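Local coordinates for protein alpha-glucosidase ([Eubacterium] rectale, PDB 6PNR) that probably hydrolyses alpha-glycosides of sulfoquinovose as a glycoside hydrolase family 31 sulfoquinovosidase, and is caught here with an aza-sugar inhibitor bound, at residues A[232-238]-A[433-437]; A[272-278]-A[292-298]; A[501-507]-A[531-537]. All blocks are in the same frame, centred on the assembly; numbering follows the deposited sequence.

Contact 1 (A[232-238]-A[433-437]); sequences PKLPDWV and LGDVV
Pro-235 and Asp-435 bring the two backbones closest, with 4.8 Å between Pro-235 CA and Asp-435 CA, and neither chain is in a regular sheet pairing there. The main evidence for backbone contact is a CA-H...O approach, Pro-235 CA to Gly-434 O at 3.3 Å. That same carbonyl oxygen takes a weak hydrogen bond from a water, which in turn accepts from Asp-236 N, so the turn into the short 3-10 segment 236-238 is bridged back to the glycine. Gly-434 sits at positive phi (80°), where a CB would press on the preceding carbonyl oxygen; a side chain would not fit these backbone angles.

Both segments lead into parallel strands of the TIM-barrel domain: 232-238 precedes strand 242-245, and the loop 433-437 runs into strand 437-439. The contact thus lies at the N-terminal end of the barrel strands, and Val-437 is already backbone-bonded to Trp-387 of the neighbouring strand.

Among the side chains, the Pro-235 ring lies against the peptide of Asp-435, CG to Asp-435 C being 3.5 Å, and its CD reaches Val-437 CB at 4.0 Å. The one direct hydrogen bond comes from the indole: Trp-237 NE1 to Asp-435 O, 3.0 Å, nearly straight at 165°, with the oxygen at the ring edge close to its plane. Placing CG between the backbone N and the carbonyl carbon (chi1 55°) swings the indole round to this carbonyl; Lys-314 makes a cation-pi contact with the indole. The two methyls of Val-437 divide their work, CG1 meeting Trp-237 CH2 at 4.0 Å and CG2 meeting Leu-234 CD2 at 4.0 Å. Farther out, Pro-232 CG rests on Leu-433 CD2 at 4.0 Å, the two side chains crossing at about a right angle.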
loop_
_atom_site.group_PDB
_atom_site.type_symbol
_atom_site.label_atom_id
_atom_site.label_comp_id
_atom_site.label_asym_id
_atom_site.label_seq_id
_atom_site.Cartn_x
_atom_site.Cartn_y
_atom_site.Cartn_z
ATOM N N PRO A 232 31.660 -25.468 -0.195
ATOM C CA PRO A 232 32.891 -26.053 0.348
ATOM C C PRO A 232 32.970 -25.805 1.845
ATOM O O PRO A 232 32.229 -25.005 2.412
ATOM C CB PRO A 232 34.018 -25.316 -0.389
ATOM C CG PRO A 232 33.350 -24.413 -1.382
ATOM C CD PRO A 232 31.929 -24.248 -0.975
ATOM N N LYS A 233 33.906 -26.497 2.488
ATOM C CA LYS A 233 34.264 -26.143 3.854
ATOM C C LYS A 233 34.858 -24.737 3.885
ATOM O O LYS A 233 35.449 -24.266 2.908
ATOM C CB LYS A 233 35.259 -27.155 4.424
ATOM C CG LYS A 233 34.700 -28.573 4.447
ATOM C CD LYS A 233 35.598 -29.551 5.208
ATOM C CE LYS A 233 36.969 -29.691 4.568
ATOM N NZ LYS A 233 37.875 -30.563 5.392
ATOM N N LEU A 234 34.666 -24.053 5.008
ATOM C CA LEU A 234 35.290 -22.755 5.200
ATOM C C LEU A 234 36.790 -22.921 5.456
ATOM O O LEU A 234 37.217 -23.912 6.054
ATOM C CB LEU A 234 34.648 -22.016 6.377
ATOM C CG LEU A 234 33.212 -21.546 6.207
ATOM C CD1 LEU A 234 32.678 -21.055 7.538
ATOM C CD2 LEU A 234 33.132 -20.429 5.161
ATOM N N PRO A 235 37.608 -21.949 5.038
ATOM C CA PRO A 235 39.049 -22.025 5.322
ATOM C C PRO A 235 39.316 -22.134 6.815
ATOM O O PRO A 235 38.629 -21.517 7.631
ATOM C CB PRO A 235 39.596 -20.710 4.754
ATOM C CG PRO A 235 38.582 -20.266 3.736
ATOM C CD PRO A 235 37.250 -20.748 4.263
ATOM N N ASP A 236 40.338 -22.929 7.176
ATOM C CA ASP A 236 40.654 -23.114 8.591
ATOM C C ASP A 236 40.929 -21.790 9.300
ATOM O O ASP A 236 40.681 -21.678 10.504
ATOM C CB ASP A 236 41.861 -24.041 8.767
ATOM C CG ASP A 236 41.458 -25.486 9.006
ATOM O OD1 ASP A 236 40.266 -25.739 9.288
ATOM O OD2 ASP A 236 42.334 -26.374 8.905
ATOM N N TRP A 237 41.458 -20.789 8.593
ATOM C CA TRP A 237 41.854 -19.571 9.299
ATOM C C TRP A 237 40.670 -18.765 9.829
ATOM O O TRP A 237 40.878 -17.919 10.709
ATOM C CB TRP A 237 42.728 -18.668 8.413
ATOM C CG TRP A 237 42.149 -18.280 7.074
ATOM C CD1 TRP A 237 42.424 -18.865 5.871
ATOM C CD2 TRP A 237 41.222 -17.215 6.798
ATOM N NE1 TRP A 237 41.735 -18.233 4.870
ATOM C CE2 TRP A 237 40.985 -17.222 5.410
ATOM C CE3 TRP A 237 40.574 -16.258 7.589
ATOM C CZ2 TRP A 237 40.127 -16.317 4.791
ATOM C CZ3 TRP A 237 39.719 -15.354 6.973
ATOM C CH2 TRP A 237 39.505 -15.390 5.587
ATOM N N VAL A 238 39.439 -18.994 9.343
ATOM C CA VAL A 238 38.334 -18.186 9.863
ATOM C C VAL A 238 38.131 -18.457 11.348
ATOM O O VAL A 238 37.690 -17.574 12.094
ATOM C CB VAL A 238 37.006 -18.396 9.085
ATOM C CG1 VAL A 238 37.195 -18.294 7.579
ATOM C CG2 VAL A 238 36.304 -19.690 9.486
ATOM N N LEU A 433 39.597 -22.790 -3.820
ATOM C CA LEU A 433 38.389 -23.246 -3.132
ATOM C C LEU A 433 38.757 -23.919 -1.818
ATOM O O LEU A 433 39.677 -24.742 -1.762
ATOM C CB LEU A 433 37.598 -24.221 -4.002
ATOM C CG LEU A 433 36.436 -23.776 -4.887
ATOM C CD1 LEU A 433 35.590 -25.005 -5.229
ATOM C CD2 LEU A 433 35.566 -22.692 -4.247
ATOM N N GLY A 434 38.046 -23.557 -0.752
ATOM C CA GLY A 434 38.419 -23.977 0.582
ATOM C C GLY A 434 39.536 -23.177 1.226
ATOM O O GLY A 434 39.821 -23.389 2.412
ATOM N N ASP A 435 40.183 -22.258 0.502
ATOM C CA ASP A 435 41.258 -21.469 1.099
ATOM C C ASP A 435 40.949 -19.987 1.185
ATOM O O ASP A 435 41.494 -19.306 2.056
ATOM C CB ASP A 435 42.563 -21.634 0.317
ATOM C CG ASP A 435 43.020 -23.079 0.238
ATOM O OD1 ASP A 435 42.793 -23.836 1.204
ATOM O OD2 ASP A 435 43.602 -23.444 -0.803
ATOM N N VAL A 436 40.119 -19.476 0.290
ATOM C CA VAL A 436 39.651 -18.095 0.345
ATOM C C VAL A 436 38.136 -18.143 0.378
ATOM O O VAL A 436 37.520 -19.103 -0.096
ATOM C CB VAL A 436 40.139 -17.237 -0.839
ATOM C CG1 VAL A 436 41.640 -17.363 -1.038
ATOM C CG2 VAL A 436 39.393 -17.597 -2.086
ATOM N N VAL A 437 37.523 -17.116 0.946
ATOM C CA VAL A 437 36.072 -17.132 1.078
ATOM C C VAL A 437 35.516 -15.758 0.740
ATOM O O VAL A 437 36.040 -14.737 1.199
ATOM C CB VAL A 437 35.635 -17.582 2.490
ATOM C CG1 VAL A 437 36.288 -16.732 3.578
ATOM C CG2 VAL A 437 34.108 -17.576 2.603
HETATM O O HOH W 1 41.752 -24.353 4.973
#

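Contact 2 (A[272-278]-A[292-298]); sequences CQDWCGK and KYHKEMY. With 9VH ([(3~{S},4~{R},5~{R})-4,5-bis(oxidanyl)piperidin-3-yl]methanesulfonic acid), chain C.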
loop_
_atom_site.group_PDB
_atom_site.type_symbol
_atom_site.label_atom_id
_atom_site.label_comp_id
_atom_site.label_asym_id
_atom_site.label_seq_id
_atom_site.Cartn_x
_atom_site.Cartn_y
_atom_site.Cartn_z
ATOM N N CYS A 272 38.784 -4.567 5.246
ATOM C CA CYS A 272 38.747 -3.144 4.903
ATOM C C CYS A 272 37.949 -2.990 3.622
ATOM O O CYS A 272 38.498 -3.124 2.524
ATOM C CB CYS A 272 40.146 -2.560 4.730
ATOM S SG CYS A 272 41.145 -2.623 6.206
ATOM N N GLN A 273 36.658 -2.674 3.753
ATOM C CA GLN A 273 35.850 -2.537 2.548
ATOM C C GLN A 273 36.275 -1.351 1.698
ATOM O O GLN A 273 35.996 -1.340 0.494
ATOM C CB GLN A 273 34.362 -2.418 2.899
ATOM C CG GLN A 273 33.973 -1.168 3.679
ATOM C CD GLN A 273 32.453 -0.947 3.680
ATOM O OE1 GLN A 273 31.684 -1.839 3.304
ATOM N NE2 GLN A 273 32.025 0.231 4.100
ATOM N N ASP A 274 36.943 -0.354 2.287
ATOM C CA ASP A 274 37.446 0.789 1.529
ATOM C C ASP A 274 38.863 0.554 1.002
ATOM O O ASP A 274 39.569 1.520 0.686
ATOM C CB ASP A 274 37.391 2.073 2.373
ATOM C CG ASP A 274 38.383 2.070 3.532
ATOM O OD1 ASP A 274 38.944 0.999 3.844
ATOM O OD2 ASP A 274 38.607 3.144 4.144
ATOM N N TRP A 275 39.284 -0.711 0.895
ATOM C CA TRP A 275 40.582 -1.026 0.306
ATOM C C TRP A 275 40.754 -0.336 -1.041
ATOM O O TRP A 275 41.881 -0.010 -1.442
ATOM C CB TRP A 275 40.736 -2.554 0.150
ATOM C CG TRP A 275 39.951 -3.082 -1.030
ATOM C CD1 TRP A 275 38.587 -3.172 -1.134
ATOM C CD2 TRP A 275 40.480 -3.550 -2.288
ATOM N NE1 TRP A 275 38.238 -3.670 -2.372
ATOM C CE2 TRP A 275 39.380 -3.901 -3.099
ATOM C CE3 TRP A 275 41.778 -3.711 -2.801
ATOM C CZ2 TRP A 275 39.538 -4.412 -4.396
ATOM C CZ3 TRP A 275 41.934 -4.207 -4.092
ATOM C CH2 TRP A 275 40.821 -4.556 -4.871
ATOM N N CYS A 276 39.651 -0.087 -1.748
ATOM C CA CYS A 276 39.673 0.543 -3.060
ATOM C C CYS A 276 39.226 2.007 -3.039
ATOM O O CYS A 276 38.945 2.573 -4.106
ATOM C CB CYS A 276 38.790 -0.258 -4.017
ATOM S SG CYS A 276 37.110 -0.541 -3.343
ATOM N N GLY A 277 39.146 2.631 -1.871
ATOM C CA GLY A 277 38.793 4.034 -1.758
ATOM C C GLY A 277 37.373 4.240 -1.252
ATOM O O GLY A 277 36.553 3.323 -1.195
ATOM N N LYS A 278 37.091 5.497 -0.902
ATOM C CA LYS A 278 35.835 5.890 -0.282
ATOM C C LYS A 278 35.074 6.863 -1.172
ATOM O O LYS A 278 35.640 7.492 -2.065
ATOM C CB LYS A 278 36.077 6.548 1.081
ATOM C CG LYS A 278 36.790 7.895 1.001
ATOM C CD LYS A 278 36.862 8.550 2.367
ATOM C CE LYS A 278 37.531 9.914 2.301
ATOM N NZ LYS A 278 38.966 9.790 1.926
ATOM N N LYS A 292 40.444 -1.845 -7.731
ATOM C CA LYS A 292 41.893 -1.873 -7.571
ATOM C C LYS A 292 42.215 -1.127 -6.288
ATOM O O LYS A 292 41.513 -0.176 -5.935
ATOM C CB LYS A 292 42.617 -1.201 -8.748
ATOM C CG LYS A 292 42.139 -1.701 -10.105
ATOM C CD LYS A 292 43.092 -1.340 -11.240
ATOM C CE LYS A 292 43.058 0.127 -11.589
ATOM N NZ LYS A 292 43.923 0.391 -12.779
ATOM N N TYR A 293 43.263 -1.553 -5.577
ATOM C CA TYR A 293 43.490 -0.941 -4.276
ATOM C C TYR A 293 43.837 0.532 -4.454
ATOM O O TYR A 293 44.340 0.960 -5.496
ATOM C CB TYR A 293 44.554 -1.689 -3.473
ATOM C CG TYR A 293 46.006 -1.378 -3.764
ATOM C CD1 TYR A 293 46.714 -2.115 -4.703
ATOM C CD2 TYR A 293 46.691 -0.394 -3.046
ATOM C CE1 TYR A 293 48.048 -1.861 -4.962
ATOM C CE2 TYR A 293 48.036 -0.127 -3.302
ATOM C CZ TYR A 293 48.705 -0.872 -4.262
ATOM O OH TYR A 293 50.037 -0.635 -4.534
ATOM N N HIS A 294 43.469 1.324 -3.456
ATOM C CA HIS A 294 43.592 2.773 -3.533
ATOM C C HIS A 294 44.991 3.148 -3.063
ATOM O O HIS A 294 45.320 2.990 -1.885
ATOM C CB HIS A 294 42.514 3.449 -2.688
ATOM C CG HIS A 294 42.326 4.899 -3.007
ATOM N ND1 HIS A 294 43.176 5.878 -2.538
ATOM C CD2 HIS A 294 41.395 5.533 -3.755
ATOM C CE1 HIS A 294 42.773 7.056 -2.984
ATOM N NE2 HIS A 294 41.696 6.874 -3.728
ATOM N N LYS A 295 45.820 3.642 -3.988
ATOM C CA LYS A 295 47.237 3.793 -3.686
ATOM C C LYS A 295 47.517 4.960 -2.750
ATOM O O LYS A 295 48.584 4.988 -2.129
ATOM C CB LYS A 295 48.038 3.936 -4.985
ATOM C CG LYS A 295 48.018 2.665 -5.831
ATOM C CD LYS A 295 49.199 2.571 -6.787
ATOM C CE LYS A 295 49.193 1.238 -7.522
ATOM N NZ LYS A 295 50.320 1.115 -8.485
ATOM N N GLU A 296 46.596 5.912 -2.629
ATOM C CA GLU A 296 46.795 7.019 -1.699
ATOM C C GLU A 296 46.281 6.692 -0.300
ATOM O O GLU A 296 46.945 7.007 0.690
ATOM C CB GLU A 296 46.122 8.282 -2.235
ATOM C CG GLU A 296 46.119 8.381 -3.764
ATOM C CD GLU A 296 47.503 8.195 -4.394
ATOM O OE1 GLU A 296 48.493 8.750 -3.862
ATOM O OE2 GLU A 296 47.599 7.485 -5.422
ATOM N N MET A 297 45.124 6.037 -0.190
ATOM C CA MET A 297 44.634 5.644 1.130
ATOM C C MET A 297 45.412 4.460 1.700
ATOM O O MET A 297 45.703 4.427 2.899
ATOM C CB MET A 297 43.148 5.322 1.059
ATOM C CG MET A 297 42.282 6.550 0.885
ATOM S SD MET A 297 40.526 6.146 0.810
ATOM C CE MET A 297 40.217 5.628 2.513
ATOM N N TYR A 298 45.745 3.471 0.868
ATOM C CA TYR A 298 46.469 2.280 1.312
ATOM C C TYR A 298 47.735 2.087 0.481
ATOM O O TYR A 298 47.877 1.079 -0.221
ATOM C CB TYR A 298 45.572 1.039 1.225
ATOM C CG TYR A 298 44.420 1.016 2.209
ATOM C CD1 TYR A 298 44.593 0.514 3.501
ATOM C CD2 TYR A 298 43.166 1.493 1.850
ATOM C CE1 TYR A 298 43.541 0.498 4.403
ATOM C CE2 TYR A 298 42.101 1.466 2.746
ATOM C CZ TYR A 298 42.297 0.973 4.018
ATOM O OH TYR A 298 41.254 0.957 4.922
HETATM O O1 9VH C . 28.344 1.906 0.719
HETATM S S1 9VH C . 28.675 0.947 -0.321
HETATM O O2 9VH C . 27.521 0.684 -1.144
HETATM O O3 9VH C . 29.854 1.350 -1.048
HETATM C C1 9VH C . 29.078 -0.540 0.552
HETATM C C2 9VH C . 27.907 -1.167 1.319
HETATM C C3 9VH C . 26.981 -1.827 0.309
HETATM N N1 9VH C . 25.957 -2.735 0.827
HETATM C C4 9VH C . 26.510 -3.730 1.745
HETATM C C5 9VH C . 27.255 -3.040 2.877
HETATM O O4 9VH C . 27.768 -4.045 3.749
HETATM C C6 9VH C . 28.403 -2.210 2.320
HETATM O O5 9VH C . 29.115 -1.571 3.376
#
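The loop after barrel strand 267-271, which carries Gln-273 of the inhibitor pocket, meets segment 292-298 just ahead of helix 301-310, and Asp-274 and Tyr-298 make the polar join between them. Tyr-298 OH donates to Asp-274 OD1 at 2.5 Å, arriving on the syn side of the carboxylate, whose plane stands 80° from the phenol ring. Asp-274 CG lies between the backbone N and the carbonyl carbon (chi1 69°), which turns the carboxylate to this hydroxyl. The hydroxyl is also hydrogen-bonded to Gly-249 N and Ser-253 OG, while Asp-274 OD2 takes Gly-248 N; the buried carboxylate is therefore held through both oxygens. Met-297 CE touches OD2 of Asp-274 at 3.4 Å.

A second link is made by backbone: His-294 N to Trp-275 O, 2.9 Å. Beside it Trp-275 CE3 meets Tyr-293 CB at 3.5 Å, the two side chains crossing at about a right angle, and Lys-292 O lies over one face of the indole, whose NE1 is bound by Tyr-318 O. Gly-277 is needed sterically, because a CB there would clash with His-294 CD2; instead Gly-277 CA meets Met-297 SD at 3.7 Å. The His-294 ring is fixed from within its segment, ND1 accepting from Met-297 N at 3.1 Å.

Gln-273 CB points away from 292-298; its loop neighbours make the contact. Gln-273 OE1 accepts from O5 of the inhibitor at 2.6 Å, and Gln-273 NE2 is hydrogen-bonded to Gln-247 OE1. Arg-286, Trp-289 and His-523 hold the same ligand. A pocket residue carried by a loop at the C-terminal end of a barrel strand is the usual layout of TIM-barrel glycosidases.

Contact 3 (A[501-507]-A[531-537]); sequences TRTKELF and NFQYYDD
Lys-504, in the first turn of helix 504-514, lies over Phe-532 on the loop that leads into helix 538-568, so the contact joins the starts of two helices of the TIM-barrel domain. Lys-504 CA stands over the ring centre of Phe-532 in a CH-pi contact, 3.6 Å from the centroid and 4° off the normal. From there CB meets Phe-532 CE1 at 3.6 Å and CG lies near Phe-532 CZ. The chain then runs extended past the ring: CD and CE approach Asp-537 OD2, and NZ closes a salt bridge to that oxygen at 2.8 Å. Asp-539 is a second salt-bridge partner of NZ, and Thr-540 also bonds Asp-537 OD2.

Phe-507 CB reaches Phe-532 CE2 at 3.7 Å, and Tyr-534 CB sits over a face of the Phe-507 ring. With an alanine in place of Phe-532, Lys-504 CA and Phe-507 CB would probably lose their shared aromatic partner, opening a gap between the helix and the loop.

Polar bonds fix the other end. Asn-531 OD1 accepts from Arg-502 N at 2.6 Å. The guanidinium, gripped through NE and NH2 by Gly-492 O and Gly-493 O, turns NH1 to Phe-532 O, 2.8 Å away and nearly in line with that carbonyl bond (C=O...N 166°).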
loop_
_atom_site.group_PDB
_atom_site.type_symbol
_atom_site.label_atom_id
_atom_site.label_comp_id
_atom_site.label_asym_id
_atom_site.label_seq_id
_atom_site.Cartn_x
_atom_site.Cartn_y
_atom_site.Cartn_z
ATOM N N THR A 501 20.569 5.025 15.620
ATOM C CA THR A 501 22.009 4.812 15.697
ATOM C C THR A 501 22.308 3.636 16.608
ATOM O O THR A 501 21.557 3.352 17.548
ATOM C CB THR A 501 22.778 6.065 16.207
ATOM O OG1 THR A 501 22.255 6.480 17.477
ATOM C CG2 THR A 501 22.677 7.233 15.203
ATOM N N ARG A 502 23.411 2.949 16.300
ATOM C CA ARG A 502 23.790 1.734 17.010
ATOM C C ARG A 502 24.208 2.049 18.435
ATOM O O ARG A 502 24.945 3.008 18.677
ATOM C CB ARG A 502 24.946 1.044 16.278
ATOM C CG ARG A 502 25.427 -0.249 16.927
ATOM C CD ARG A 502 26.761 -0.688 16.294
ATOM N NE ARG A 502 26.611 -1.001 14.871
ATOM C CZ ARG A 502 27.565 -0.799 13.963
ATOM N NH1 ARG A 502 28.722 -0.256 14.324
ATOM N NH2 ARG A 502 27.371 -1.125 12.693
ATOM N N THR A 503 23.761 1.217 19.378
ATOM C CA THR A 503 24.158 1.319 20.781
ATOM C C THR A 503 25.114 0.196 21.162
ATOM O O THR A 503 25.215 -0.829 20.477
ATOM C CB THR A 503 22.952 1.257 21.720
ATOM O OG1 THR A 503 22.386 -0.052 21.650
ATOM C CG2 THR A 503 21.887 2.325 21.359
ATOM N N LYS A 504 25.821 0.418 22.278
ATOM C CA LYS A 504 26.703 -0.597 22.846
ATOM C C LYS A 504 25.953 -1.892 23.121
ATOM O O LYS A 504 26.425 -2.987 22.779
ATOM C CB LYS A 504 27.337 -0.071 24.140
ATOM C CG LYS A 504 28.074 -1.136 24.969
ATOM C CD LYS A 504 28.669 -0.505 26.251
ATOM C CE LYS A 504 29.266 -1.557 27.177
ATOM N NZ LYS A 504 30.181 -0.946 28.204
ATOM N N GLU A 505 24.781 -1.792 23.753
ATOM C CA GLU A 505 24.049 -3.000 24.111
ATOM C C GLU A 505 23.694 -3.808 22.867
ATOM O O GLU A 505 23.781 -5.045 22.868
ATOM C CB GLU A 505 22.782 -2.634 24.896
ATOM C CG GLU A 505 21.975 -3.853 25.372
ATOM C CD GLU A 505 20.549 -3.504 25.774
ATOM O OE1 GLU A 505 20.103 -2.379 25.461
ATOM O OE2 GLU A 505 19.868 -4.362 26.377
ATOM N N LEU A 506 23.289 -3.124 21.800
ATOM C CA LEU A 506 22.971 -3.811 20.547
ATOM C C LEU A 506 24.186 -4.533 19.983
ATOM O O LEU A 506 24.090 -5.687 19.552
ATOM C CB LEU A 506 22.435 -2.820 19.518
ATOM C CG LEU A 506 22.211 -3.575 18.199
ATOM C CD1 LEU A 506 21.000 -4.515 18.321
ATOM C CD2 LEU A 506 22.095 -2.644 17.053
ATOM N N PHE A 507 25.338 -3.862 19.949
ATOM C CA PHE A 507 26.527 -4.524 19.436
ATOM C C PHE A 507 26.826 -5.781 20.236
ATOM O O PHE A 507 27.139 -6.832 19.657
ATOM C CB PHE A 507 27.738 -3.581 19.453
ATOM C CG PHE A 507 29.017 -4.255 19.029
ATOM C CD1 PHE A 507 29.776 -4.983 19.946
ATOM C CD2 PHE A 507 29.440 -4.204 17.713
ATOM C CE1 PHE A 507 30.938 -5.645 19.554
ATOM C CE2 PHE A 507 30.601 -4.860 17.312
ATOM C CZ PHE A 507 31.350 -5.580 18.239
ATOM N N ASN A 531 27.867 6.349 15.094
ATOM C CA ASN A 531 27.345 5.074 15.566
ATOM C C ASN A 531 28.383 4.395 16.442
ATOM O O ASN A 531 29.584 4.525 16.206
ATOM C CB ASN A 531 26.981 4.152 14.407
ATOM C CG ASN A 531 25.657 4.500 13.808
ATOM O OD1 ASN A 531 24.641 3.917 14.178
ATOM N ND2 ASN A 531 25.641 5.487 12.911
ATOM N N PHE A 532 27.907 3.678 17.454
ATOM C CA PHE A 532 28.801 2.936 18.331
ATOM C C PHE A 532 29.680 1.992 17.523
ATOM O O PHE A 532 29.195 1.290 16.631
ATOM C CB PHE A 532 27.995 2.136 19.353
ATOM C CG PHE A 532 28.840 1.294 20.265
ATOM C CD1 PHE A 532 29.396 1.840 21.404
ATOM C CD2 PHE A 532 29.078 -0.036 19.980
ATOM C CE1 PHE A 532 30.160 1.076 22.254
ATOM C CE2 PHE A 532 29.860 -0.827 20.821
ATOM C CZ PHE A 532 30.402 -0.268 21.965
ATOM N N GLN A 533 30.977 1.997 17.826
ATOM C CA GLN A 533 31.922 0.993 17.339
ATOM C C GLN A 533 32.554 0.296 18.532
ATOM O O GLN A 533 32.809 0.932 19.555
ATOM C CB GLN A 533 33.026 1.627 16.480
ATOM C CG GLN A 533 32.519 2.612 15.438
ATOM C CD GLN A 533 31.662 1.939 14.371
ATOM O OE1 GLN A 533 31.662 0.705 14.237
ATOM N NE2 GLN A 533 30.921 2.744 13.614
ATOM N N TYR A 534 32.807 -1.014 18.406
ATOM C CA TYR A 534 33.356 -1.766 19.526
ATOM C C TYR A 534 34.622 -1.130 20.083
ATOM O O TYR A 534 34.866 -1.196 21.296
ATOM C CB TYR A 534 33.646 -3.220 19.115
ATOM C CG TYR A 534 34.894 -3.429 18.257
ATOM C CD1 TYR A 534 36.147 -3.587 18.837
ATOM C CD2 TYR A 534 34.805 -3.492 16.866
ATOM C CE1 TYR A 534 37.291 -3.775 18.059
ATOM C CE2 TYR A 534 35.931 -3.683 16.080
ATOM C CZ TYR A 534 37.176 -3.836 16.691
ATOM O OH TYR A 534 38.299 -4.018 15.935
ATOM N N TYR A 535 35.440 -0.525 19.224
ATOM C CA TYR A 535 36.696 0.073 19.661
ATOM C C TYR A 535 36.508 1.433 20.328
ATOM O O TYR A 535 37.505 2.067 20.687
ATOM C CB TYR A 535 37.662 0.191 18.482
ATOM C CG TYR A 535 37.094 0.799 17.210
ATOM C CD1 TYR A 535 36.923 2.174 17.085
ATOM C CD2 TYR A 535 36.780 0.002 16.118
ATOM C CE1 TYR A 535 36.416 2.737 15.919
ATOM C CE2 TYR A 535 36.268 0.551 14.950
ATOM C CZ TYR A 535 36.106 1.911 14.844
ATOM O OH TYR A 535 35.608 2.447 13.676
ATOM N N ASP A 536 35.265 1.886 20.500
ATOM C CA ASP A 536 34.976 3.117 21.224
ATOM C C ASP A 536 35.032 2.938 22.732
ATOM O O ASP A 536 35.113 3.935 23.450
ATOM C CB ASP A 536 33.575 3.643 20.890
ATOM C CG ASP A 536 33.456 4.227 19.483
ATOM O OD1 ASP A 536 34.485 4.468 18.814
ATOM O OD2 ASP A 536 32.299 4.437 19.052
ATOM N N ASP A 537 34.955 1.705 23.234
ATOM C CA ASP A 537 34.600 1.472 24.629
ATOM C C ASP A 537 35.462 0.353 25.191
ATOM O O ASP A 537 35.420 -0.763 24.668
ATOM C CB ASP A 537 33.119 1.100 24.739
ATOM C CG ASP A 537 32.656 0.950 26.180
ATOM O OD1 ASP A 537 32.602 1.980 26.892
ATOM O OD2 ASP A 537 32.314 -0.182 26.587
#

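From the N terminus, 232-238 lies between helix 217-228 and strand 242-245, the first strand of the parallel sheet, and contact 1 closes 195 residues later, when 433-437 arrives at strand 437-439. Contact 2 falls within that long span and closes a short loop of its own, 14 residues across, between strand 267-271 and helix 301-310. Contact 3 follows in series: 501-507 and 531-537 come after contact 1 has closed, and join helix 504-514 to helix 538-568. None of the loops cross. All three stay apart, nearest atoms about 10 to 14 Å between pairs, tying the strand entrances, a ligand-side loop and the later helices of one TIM-barrel domain.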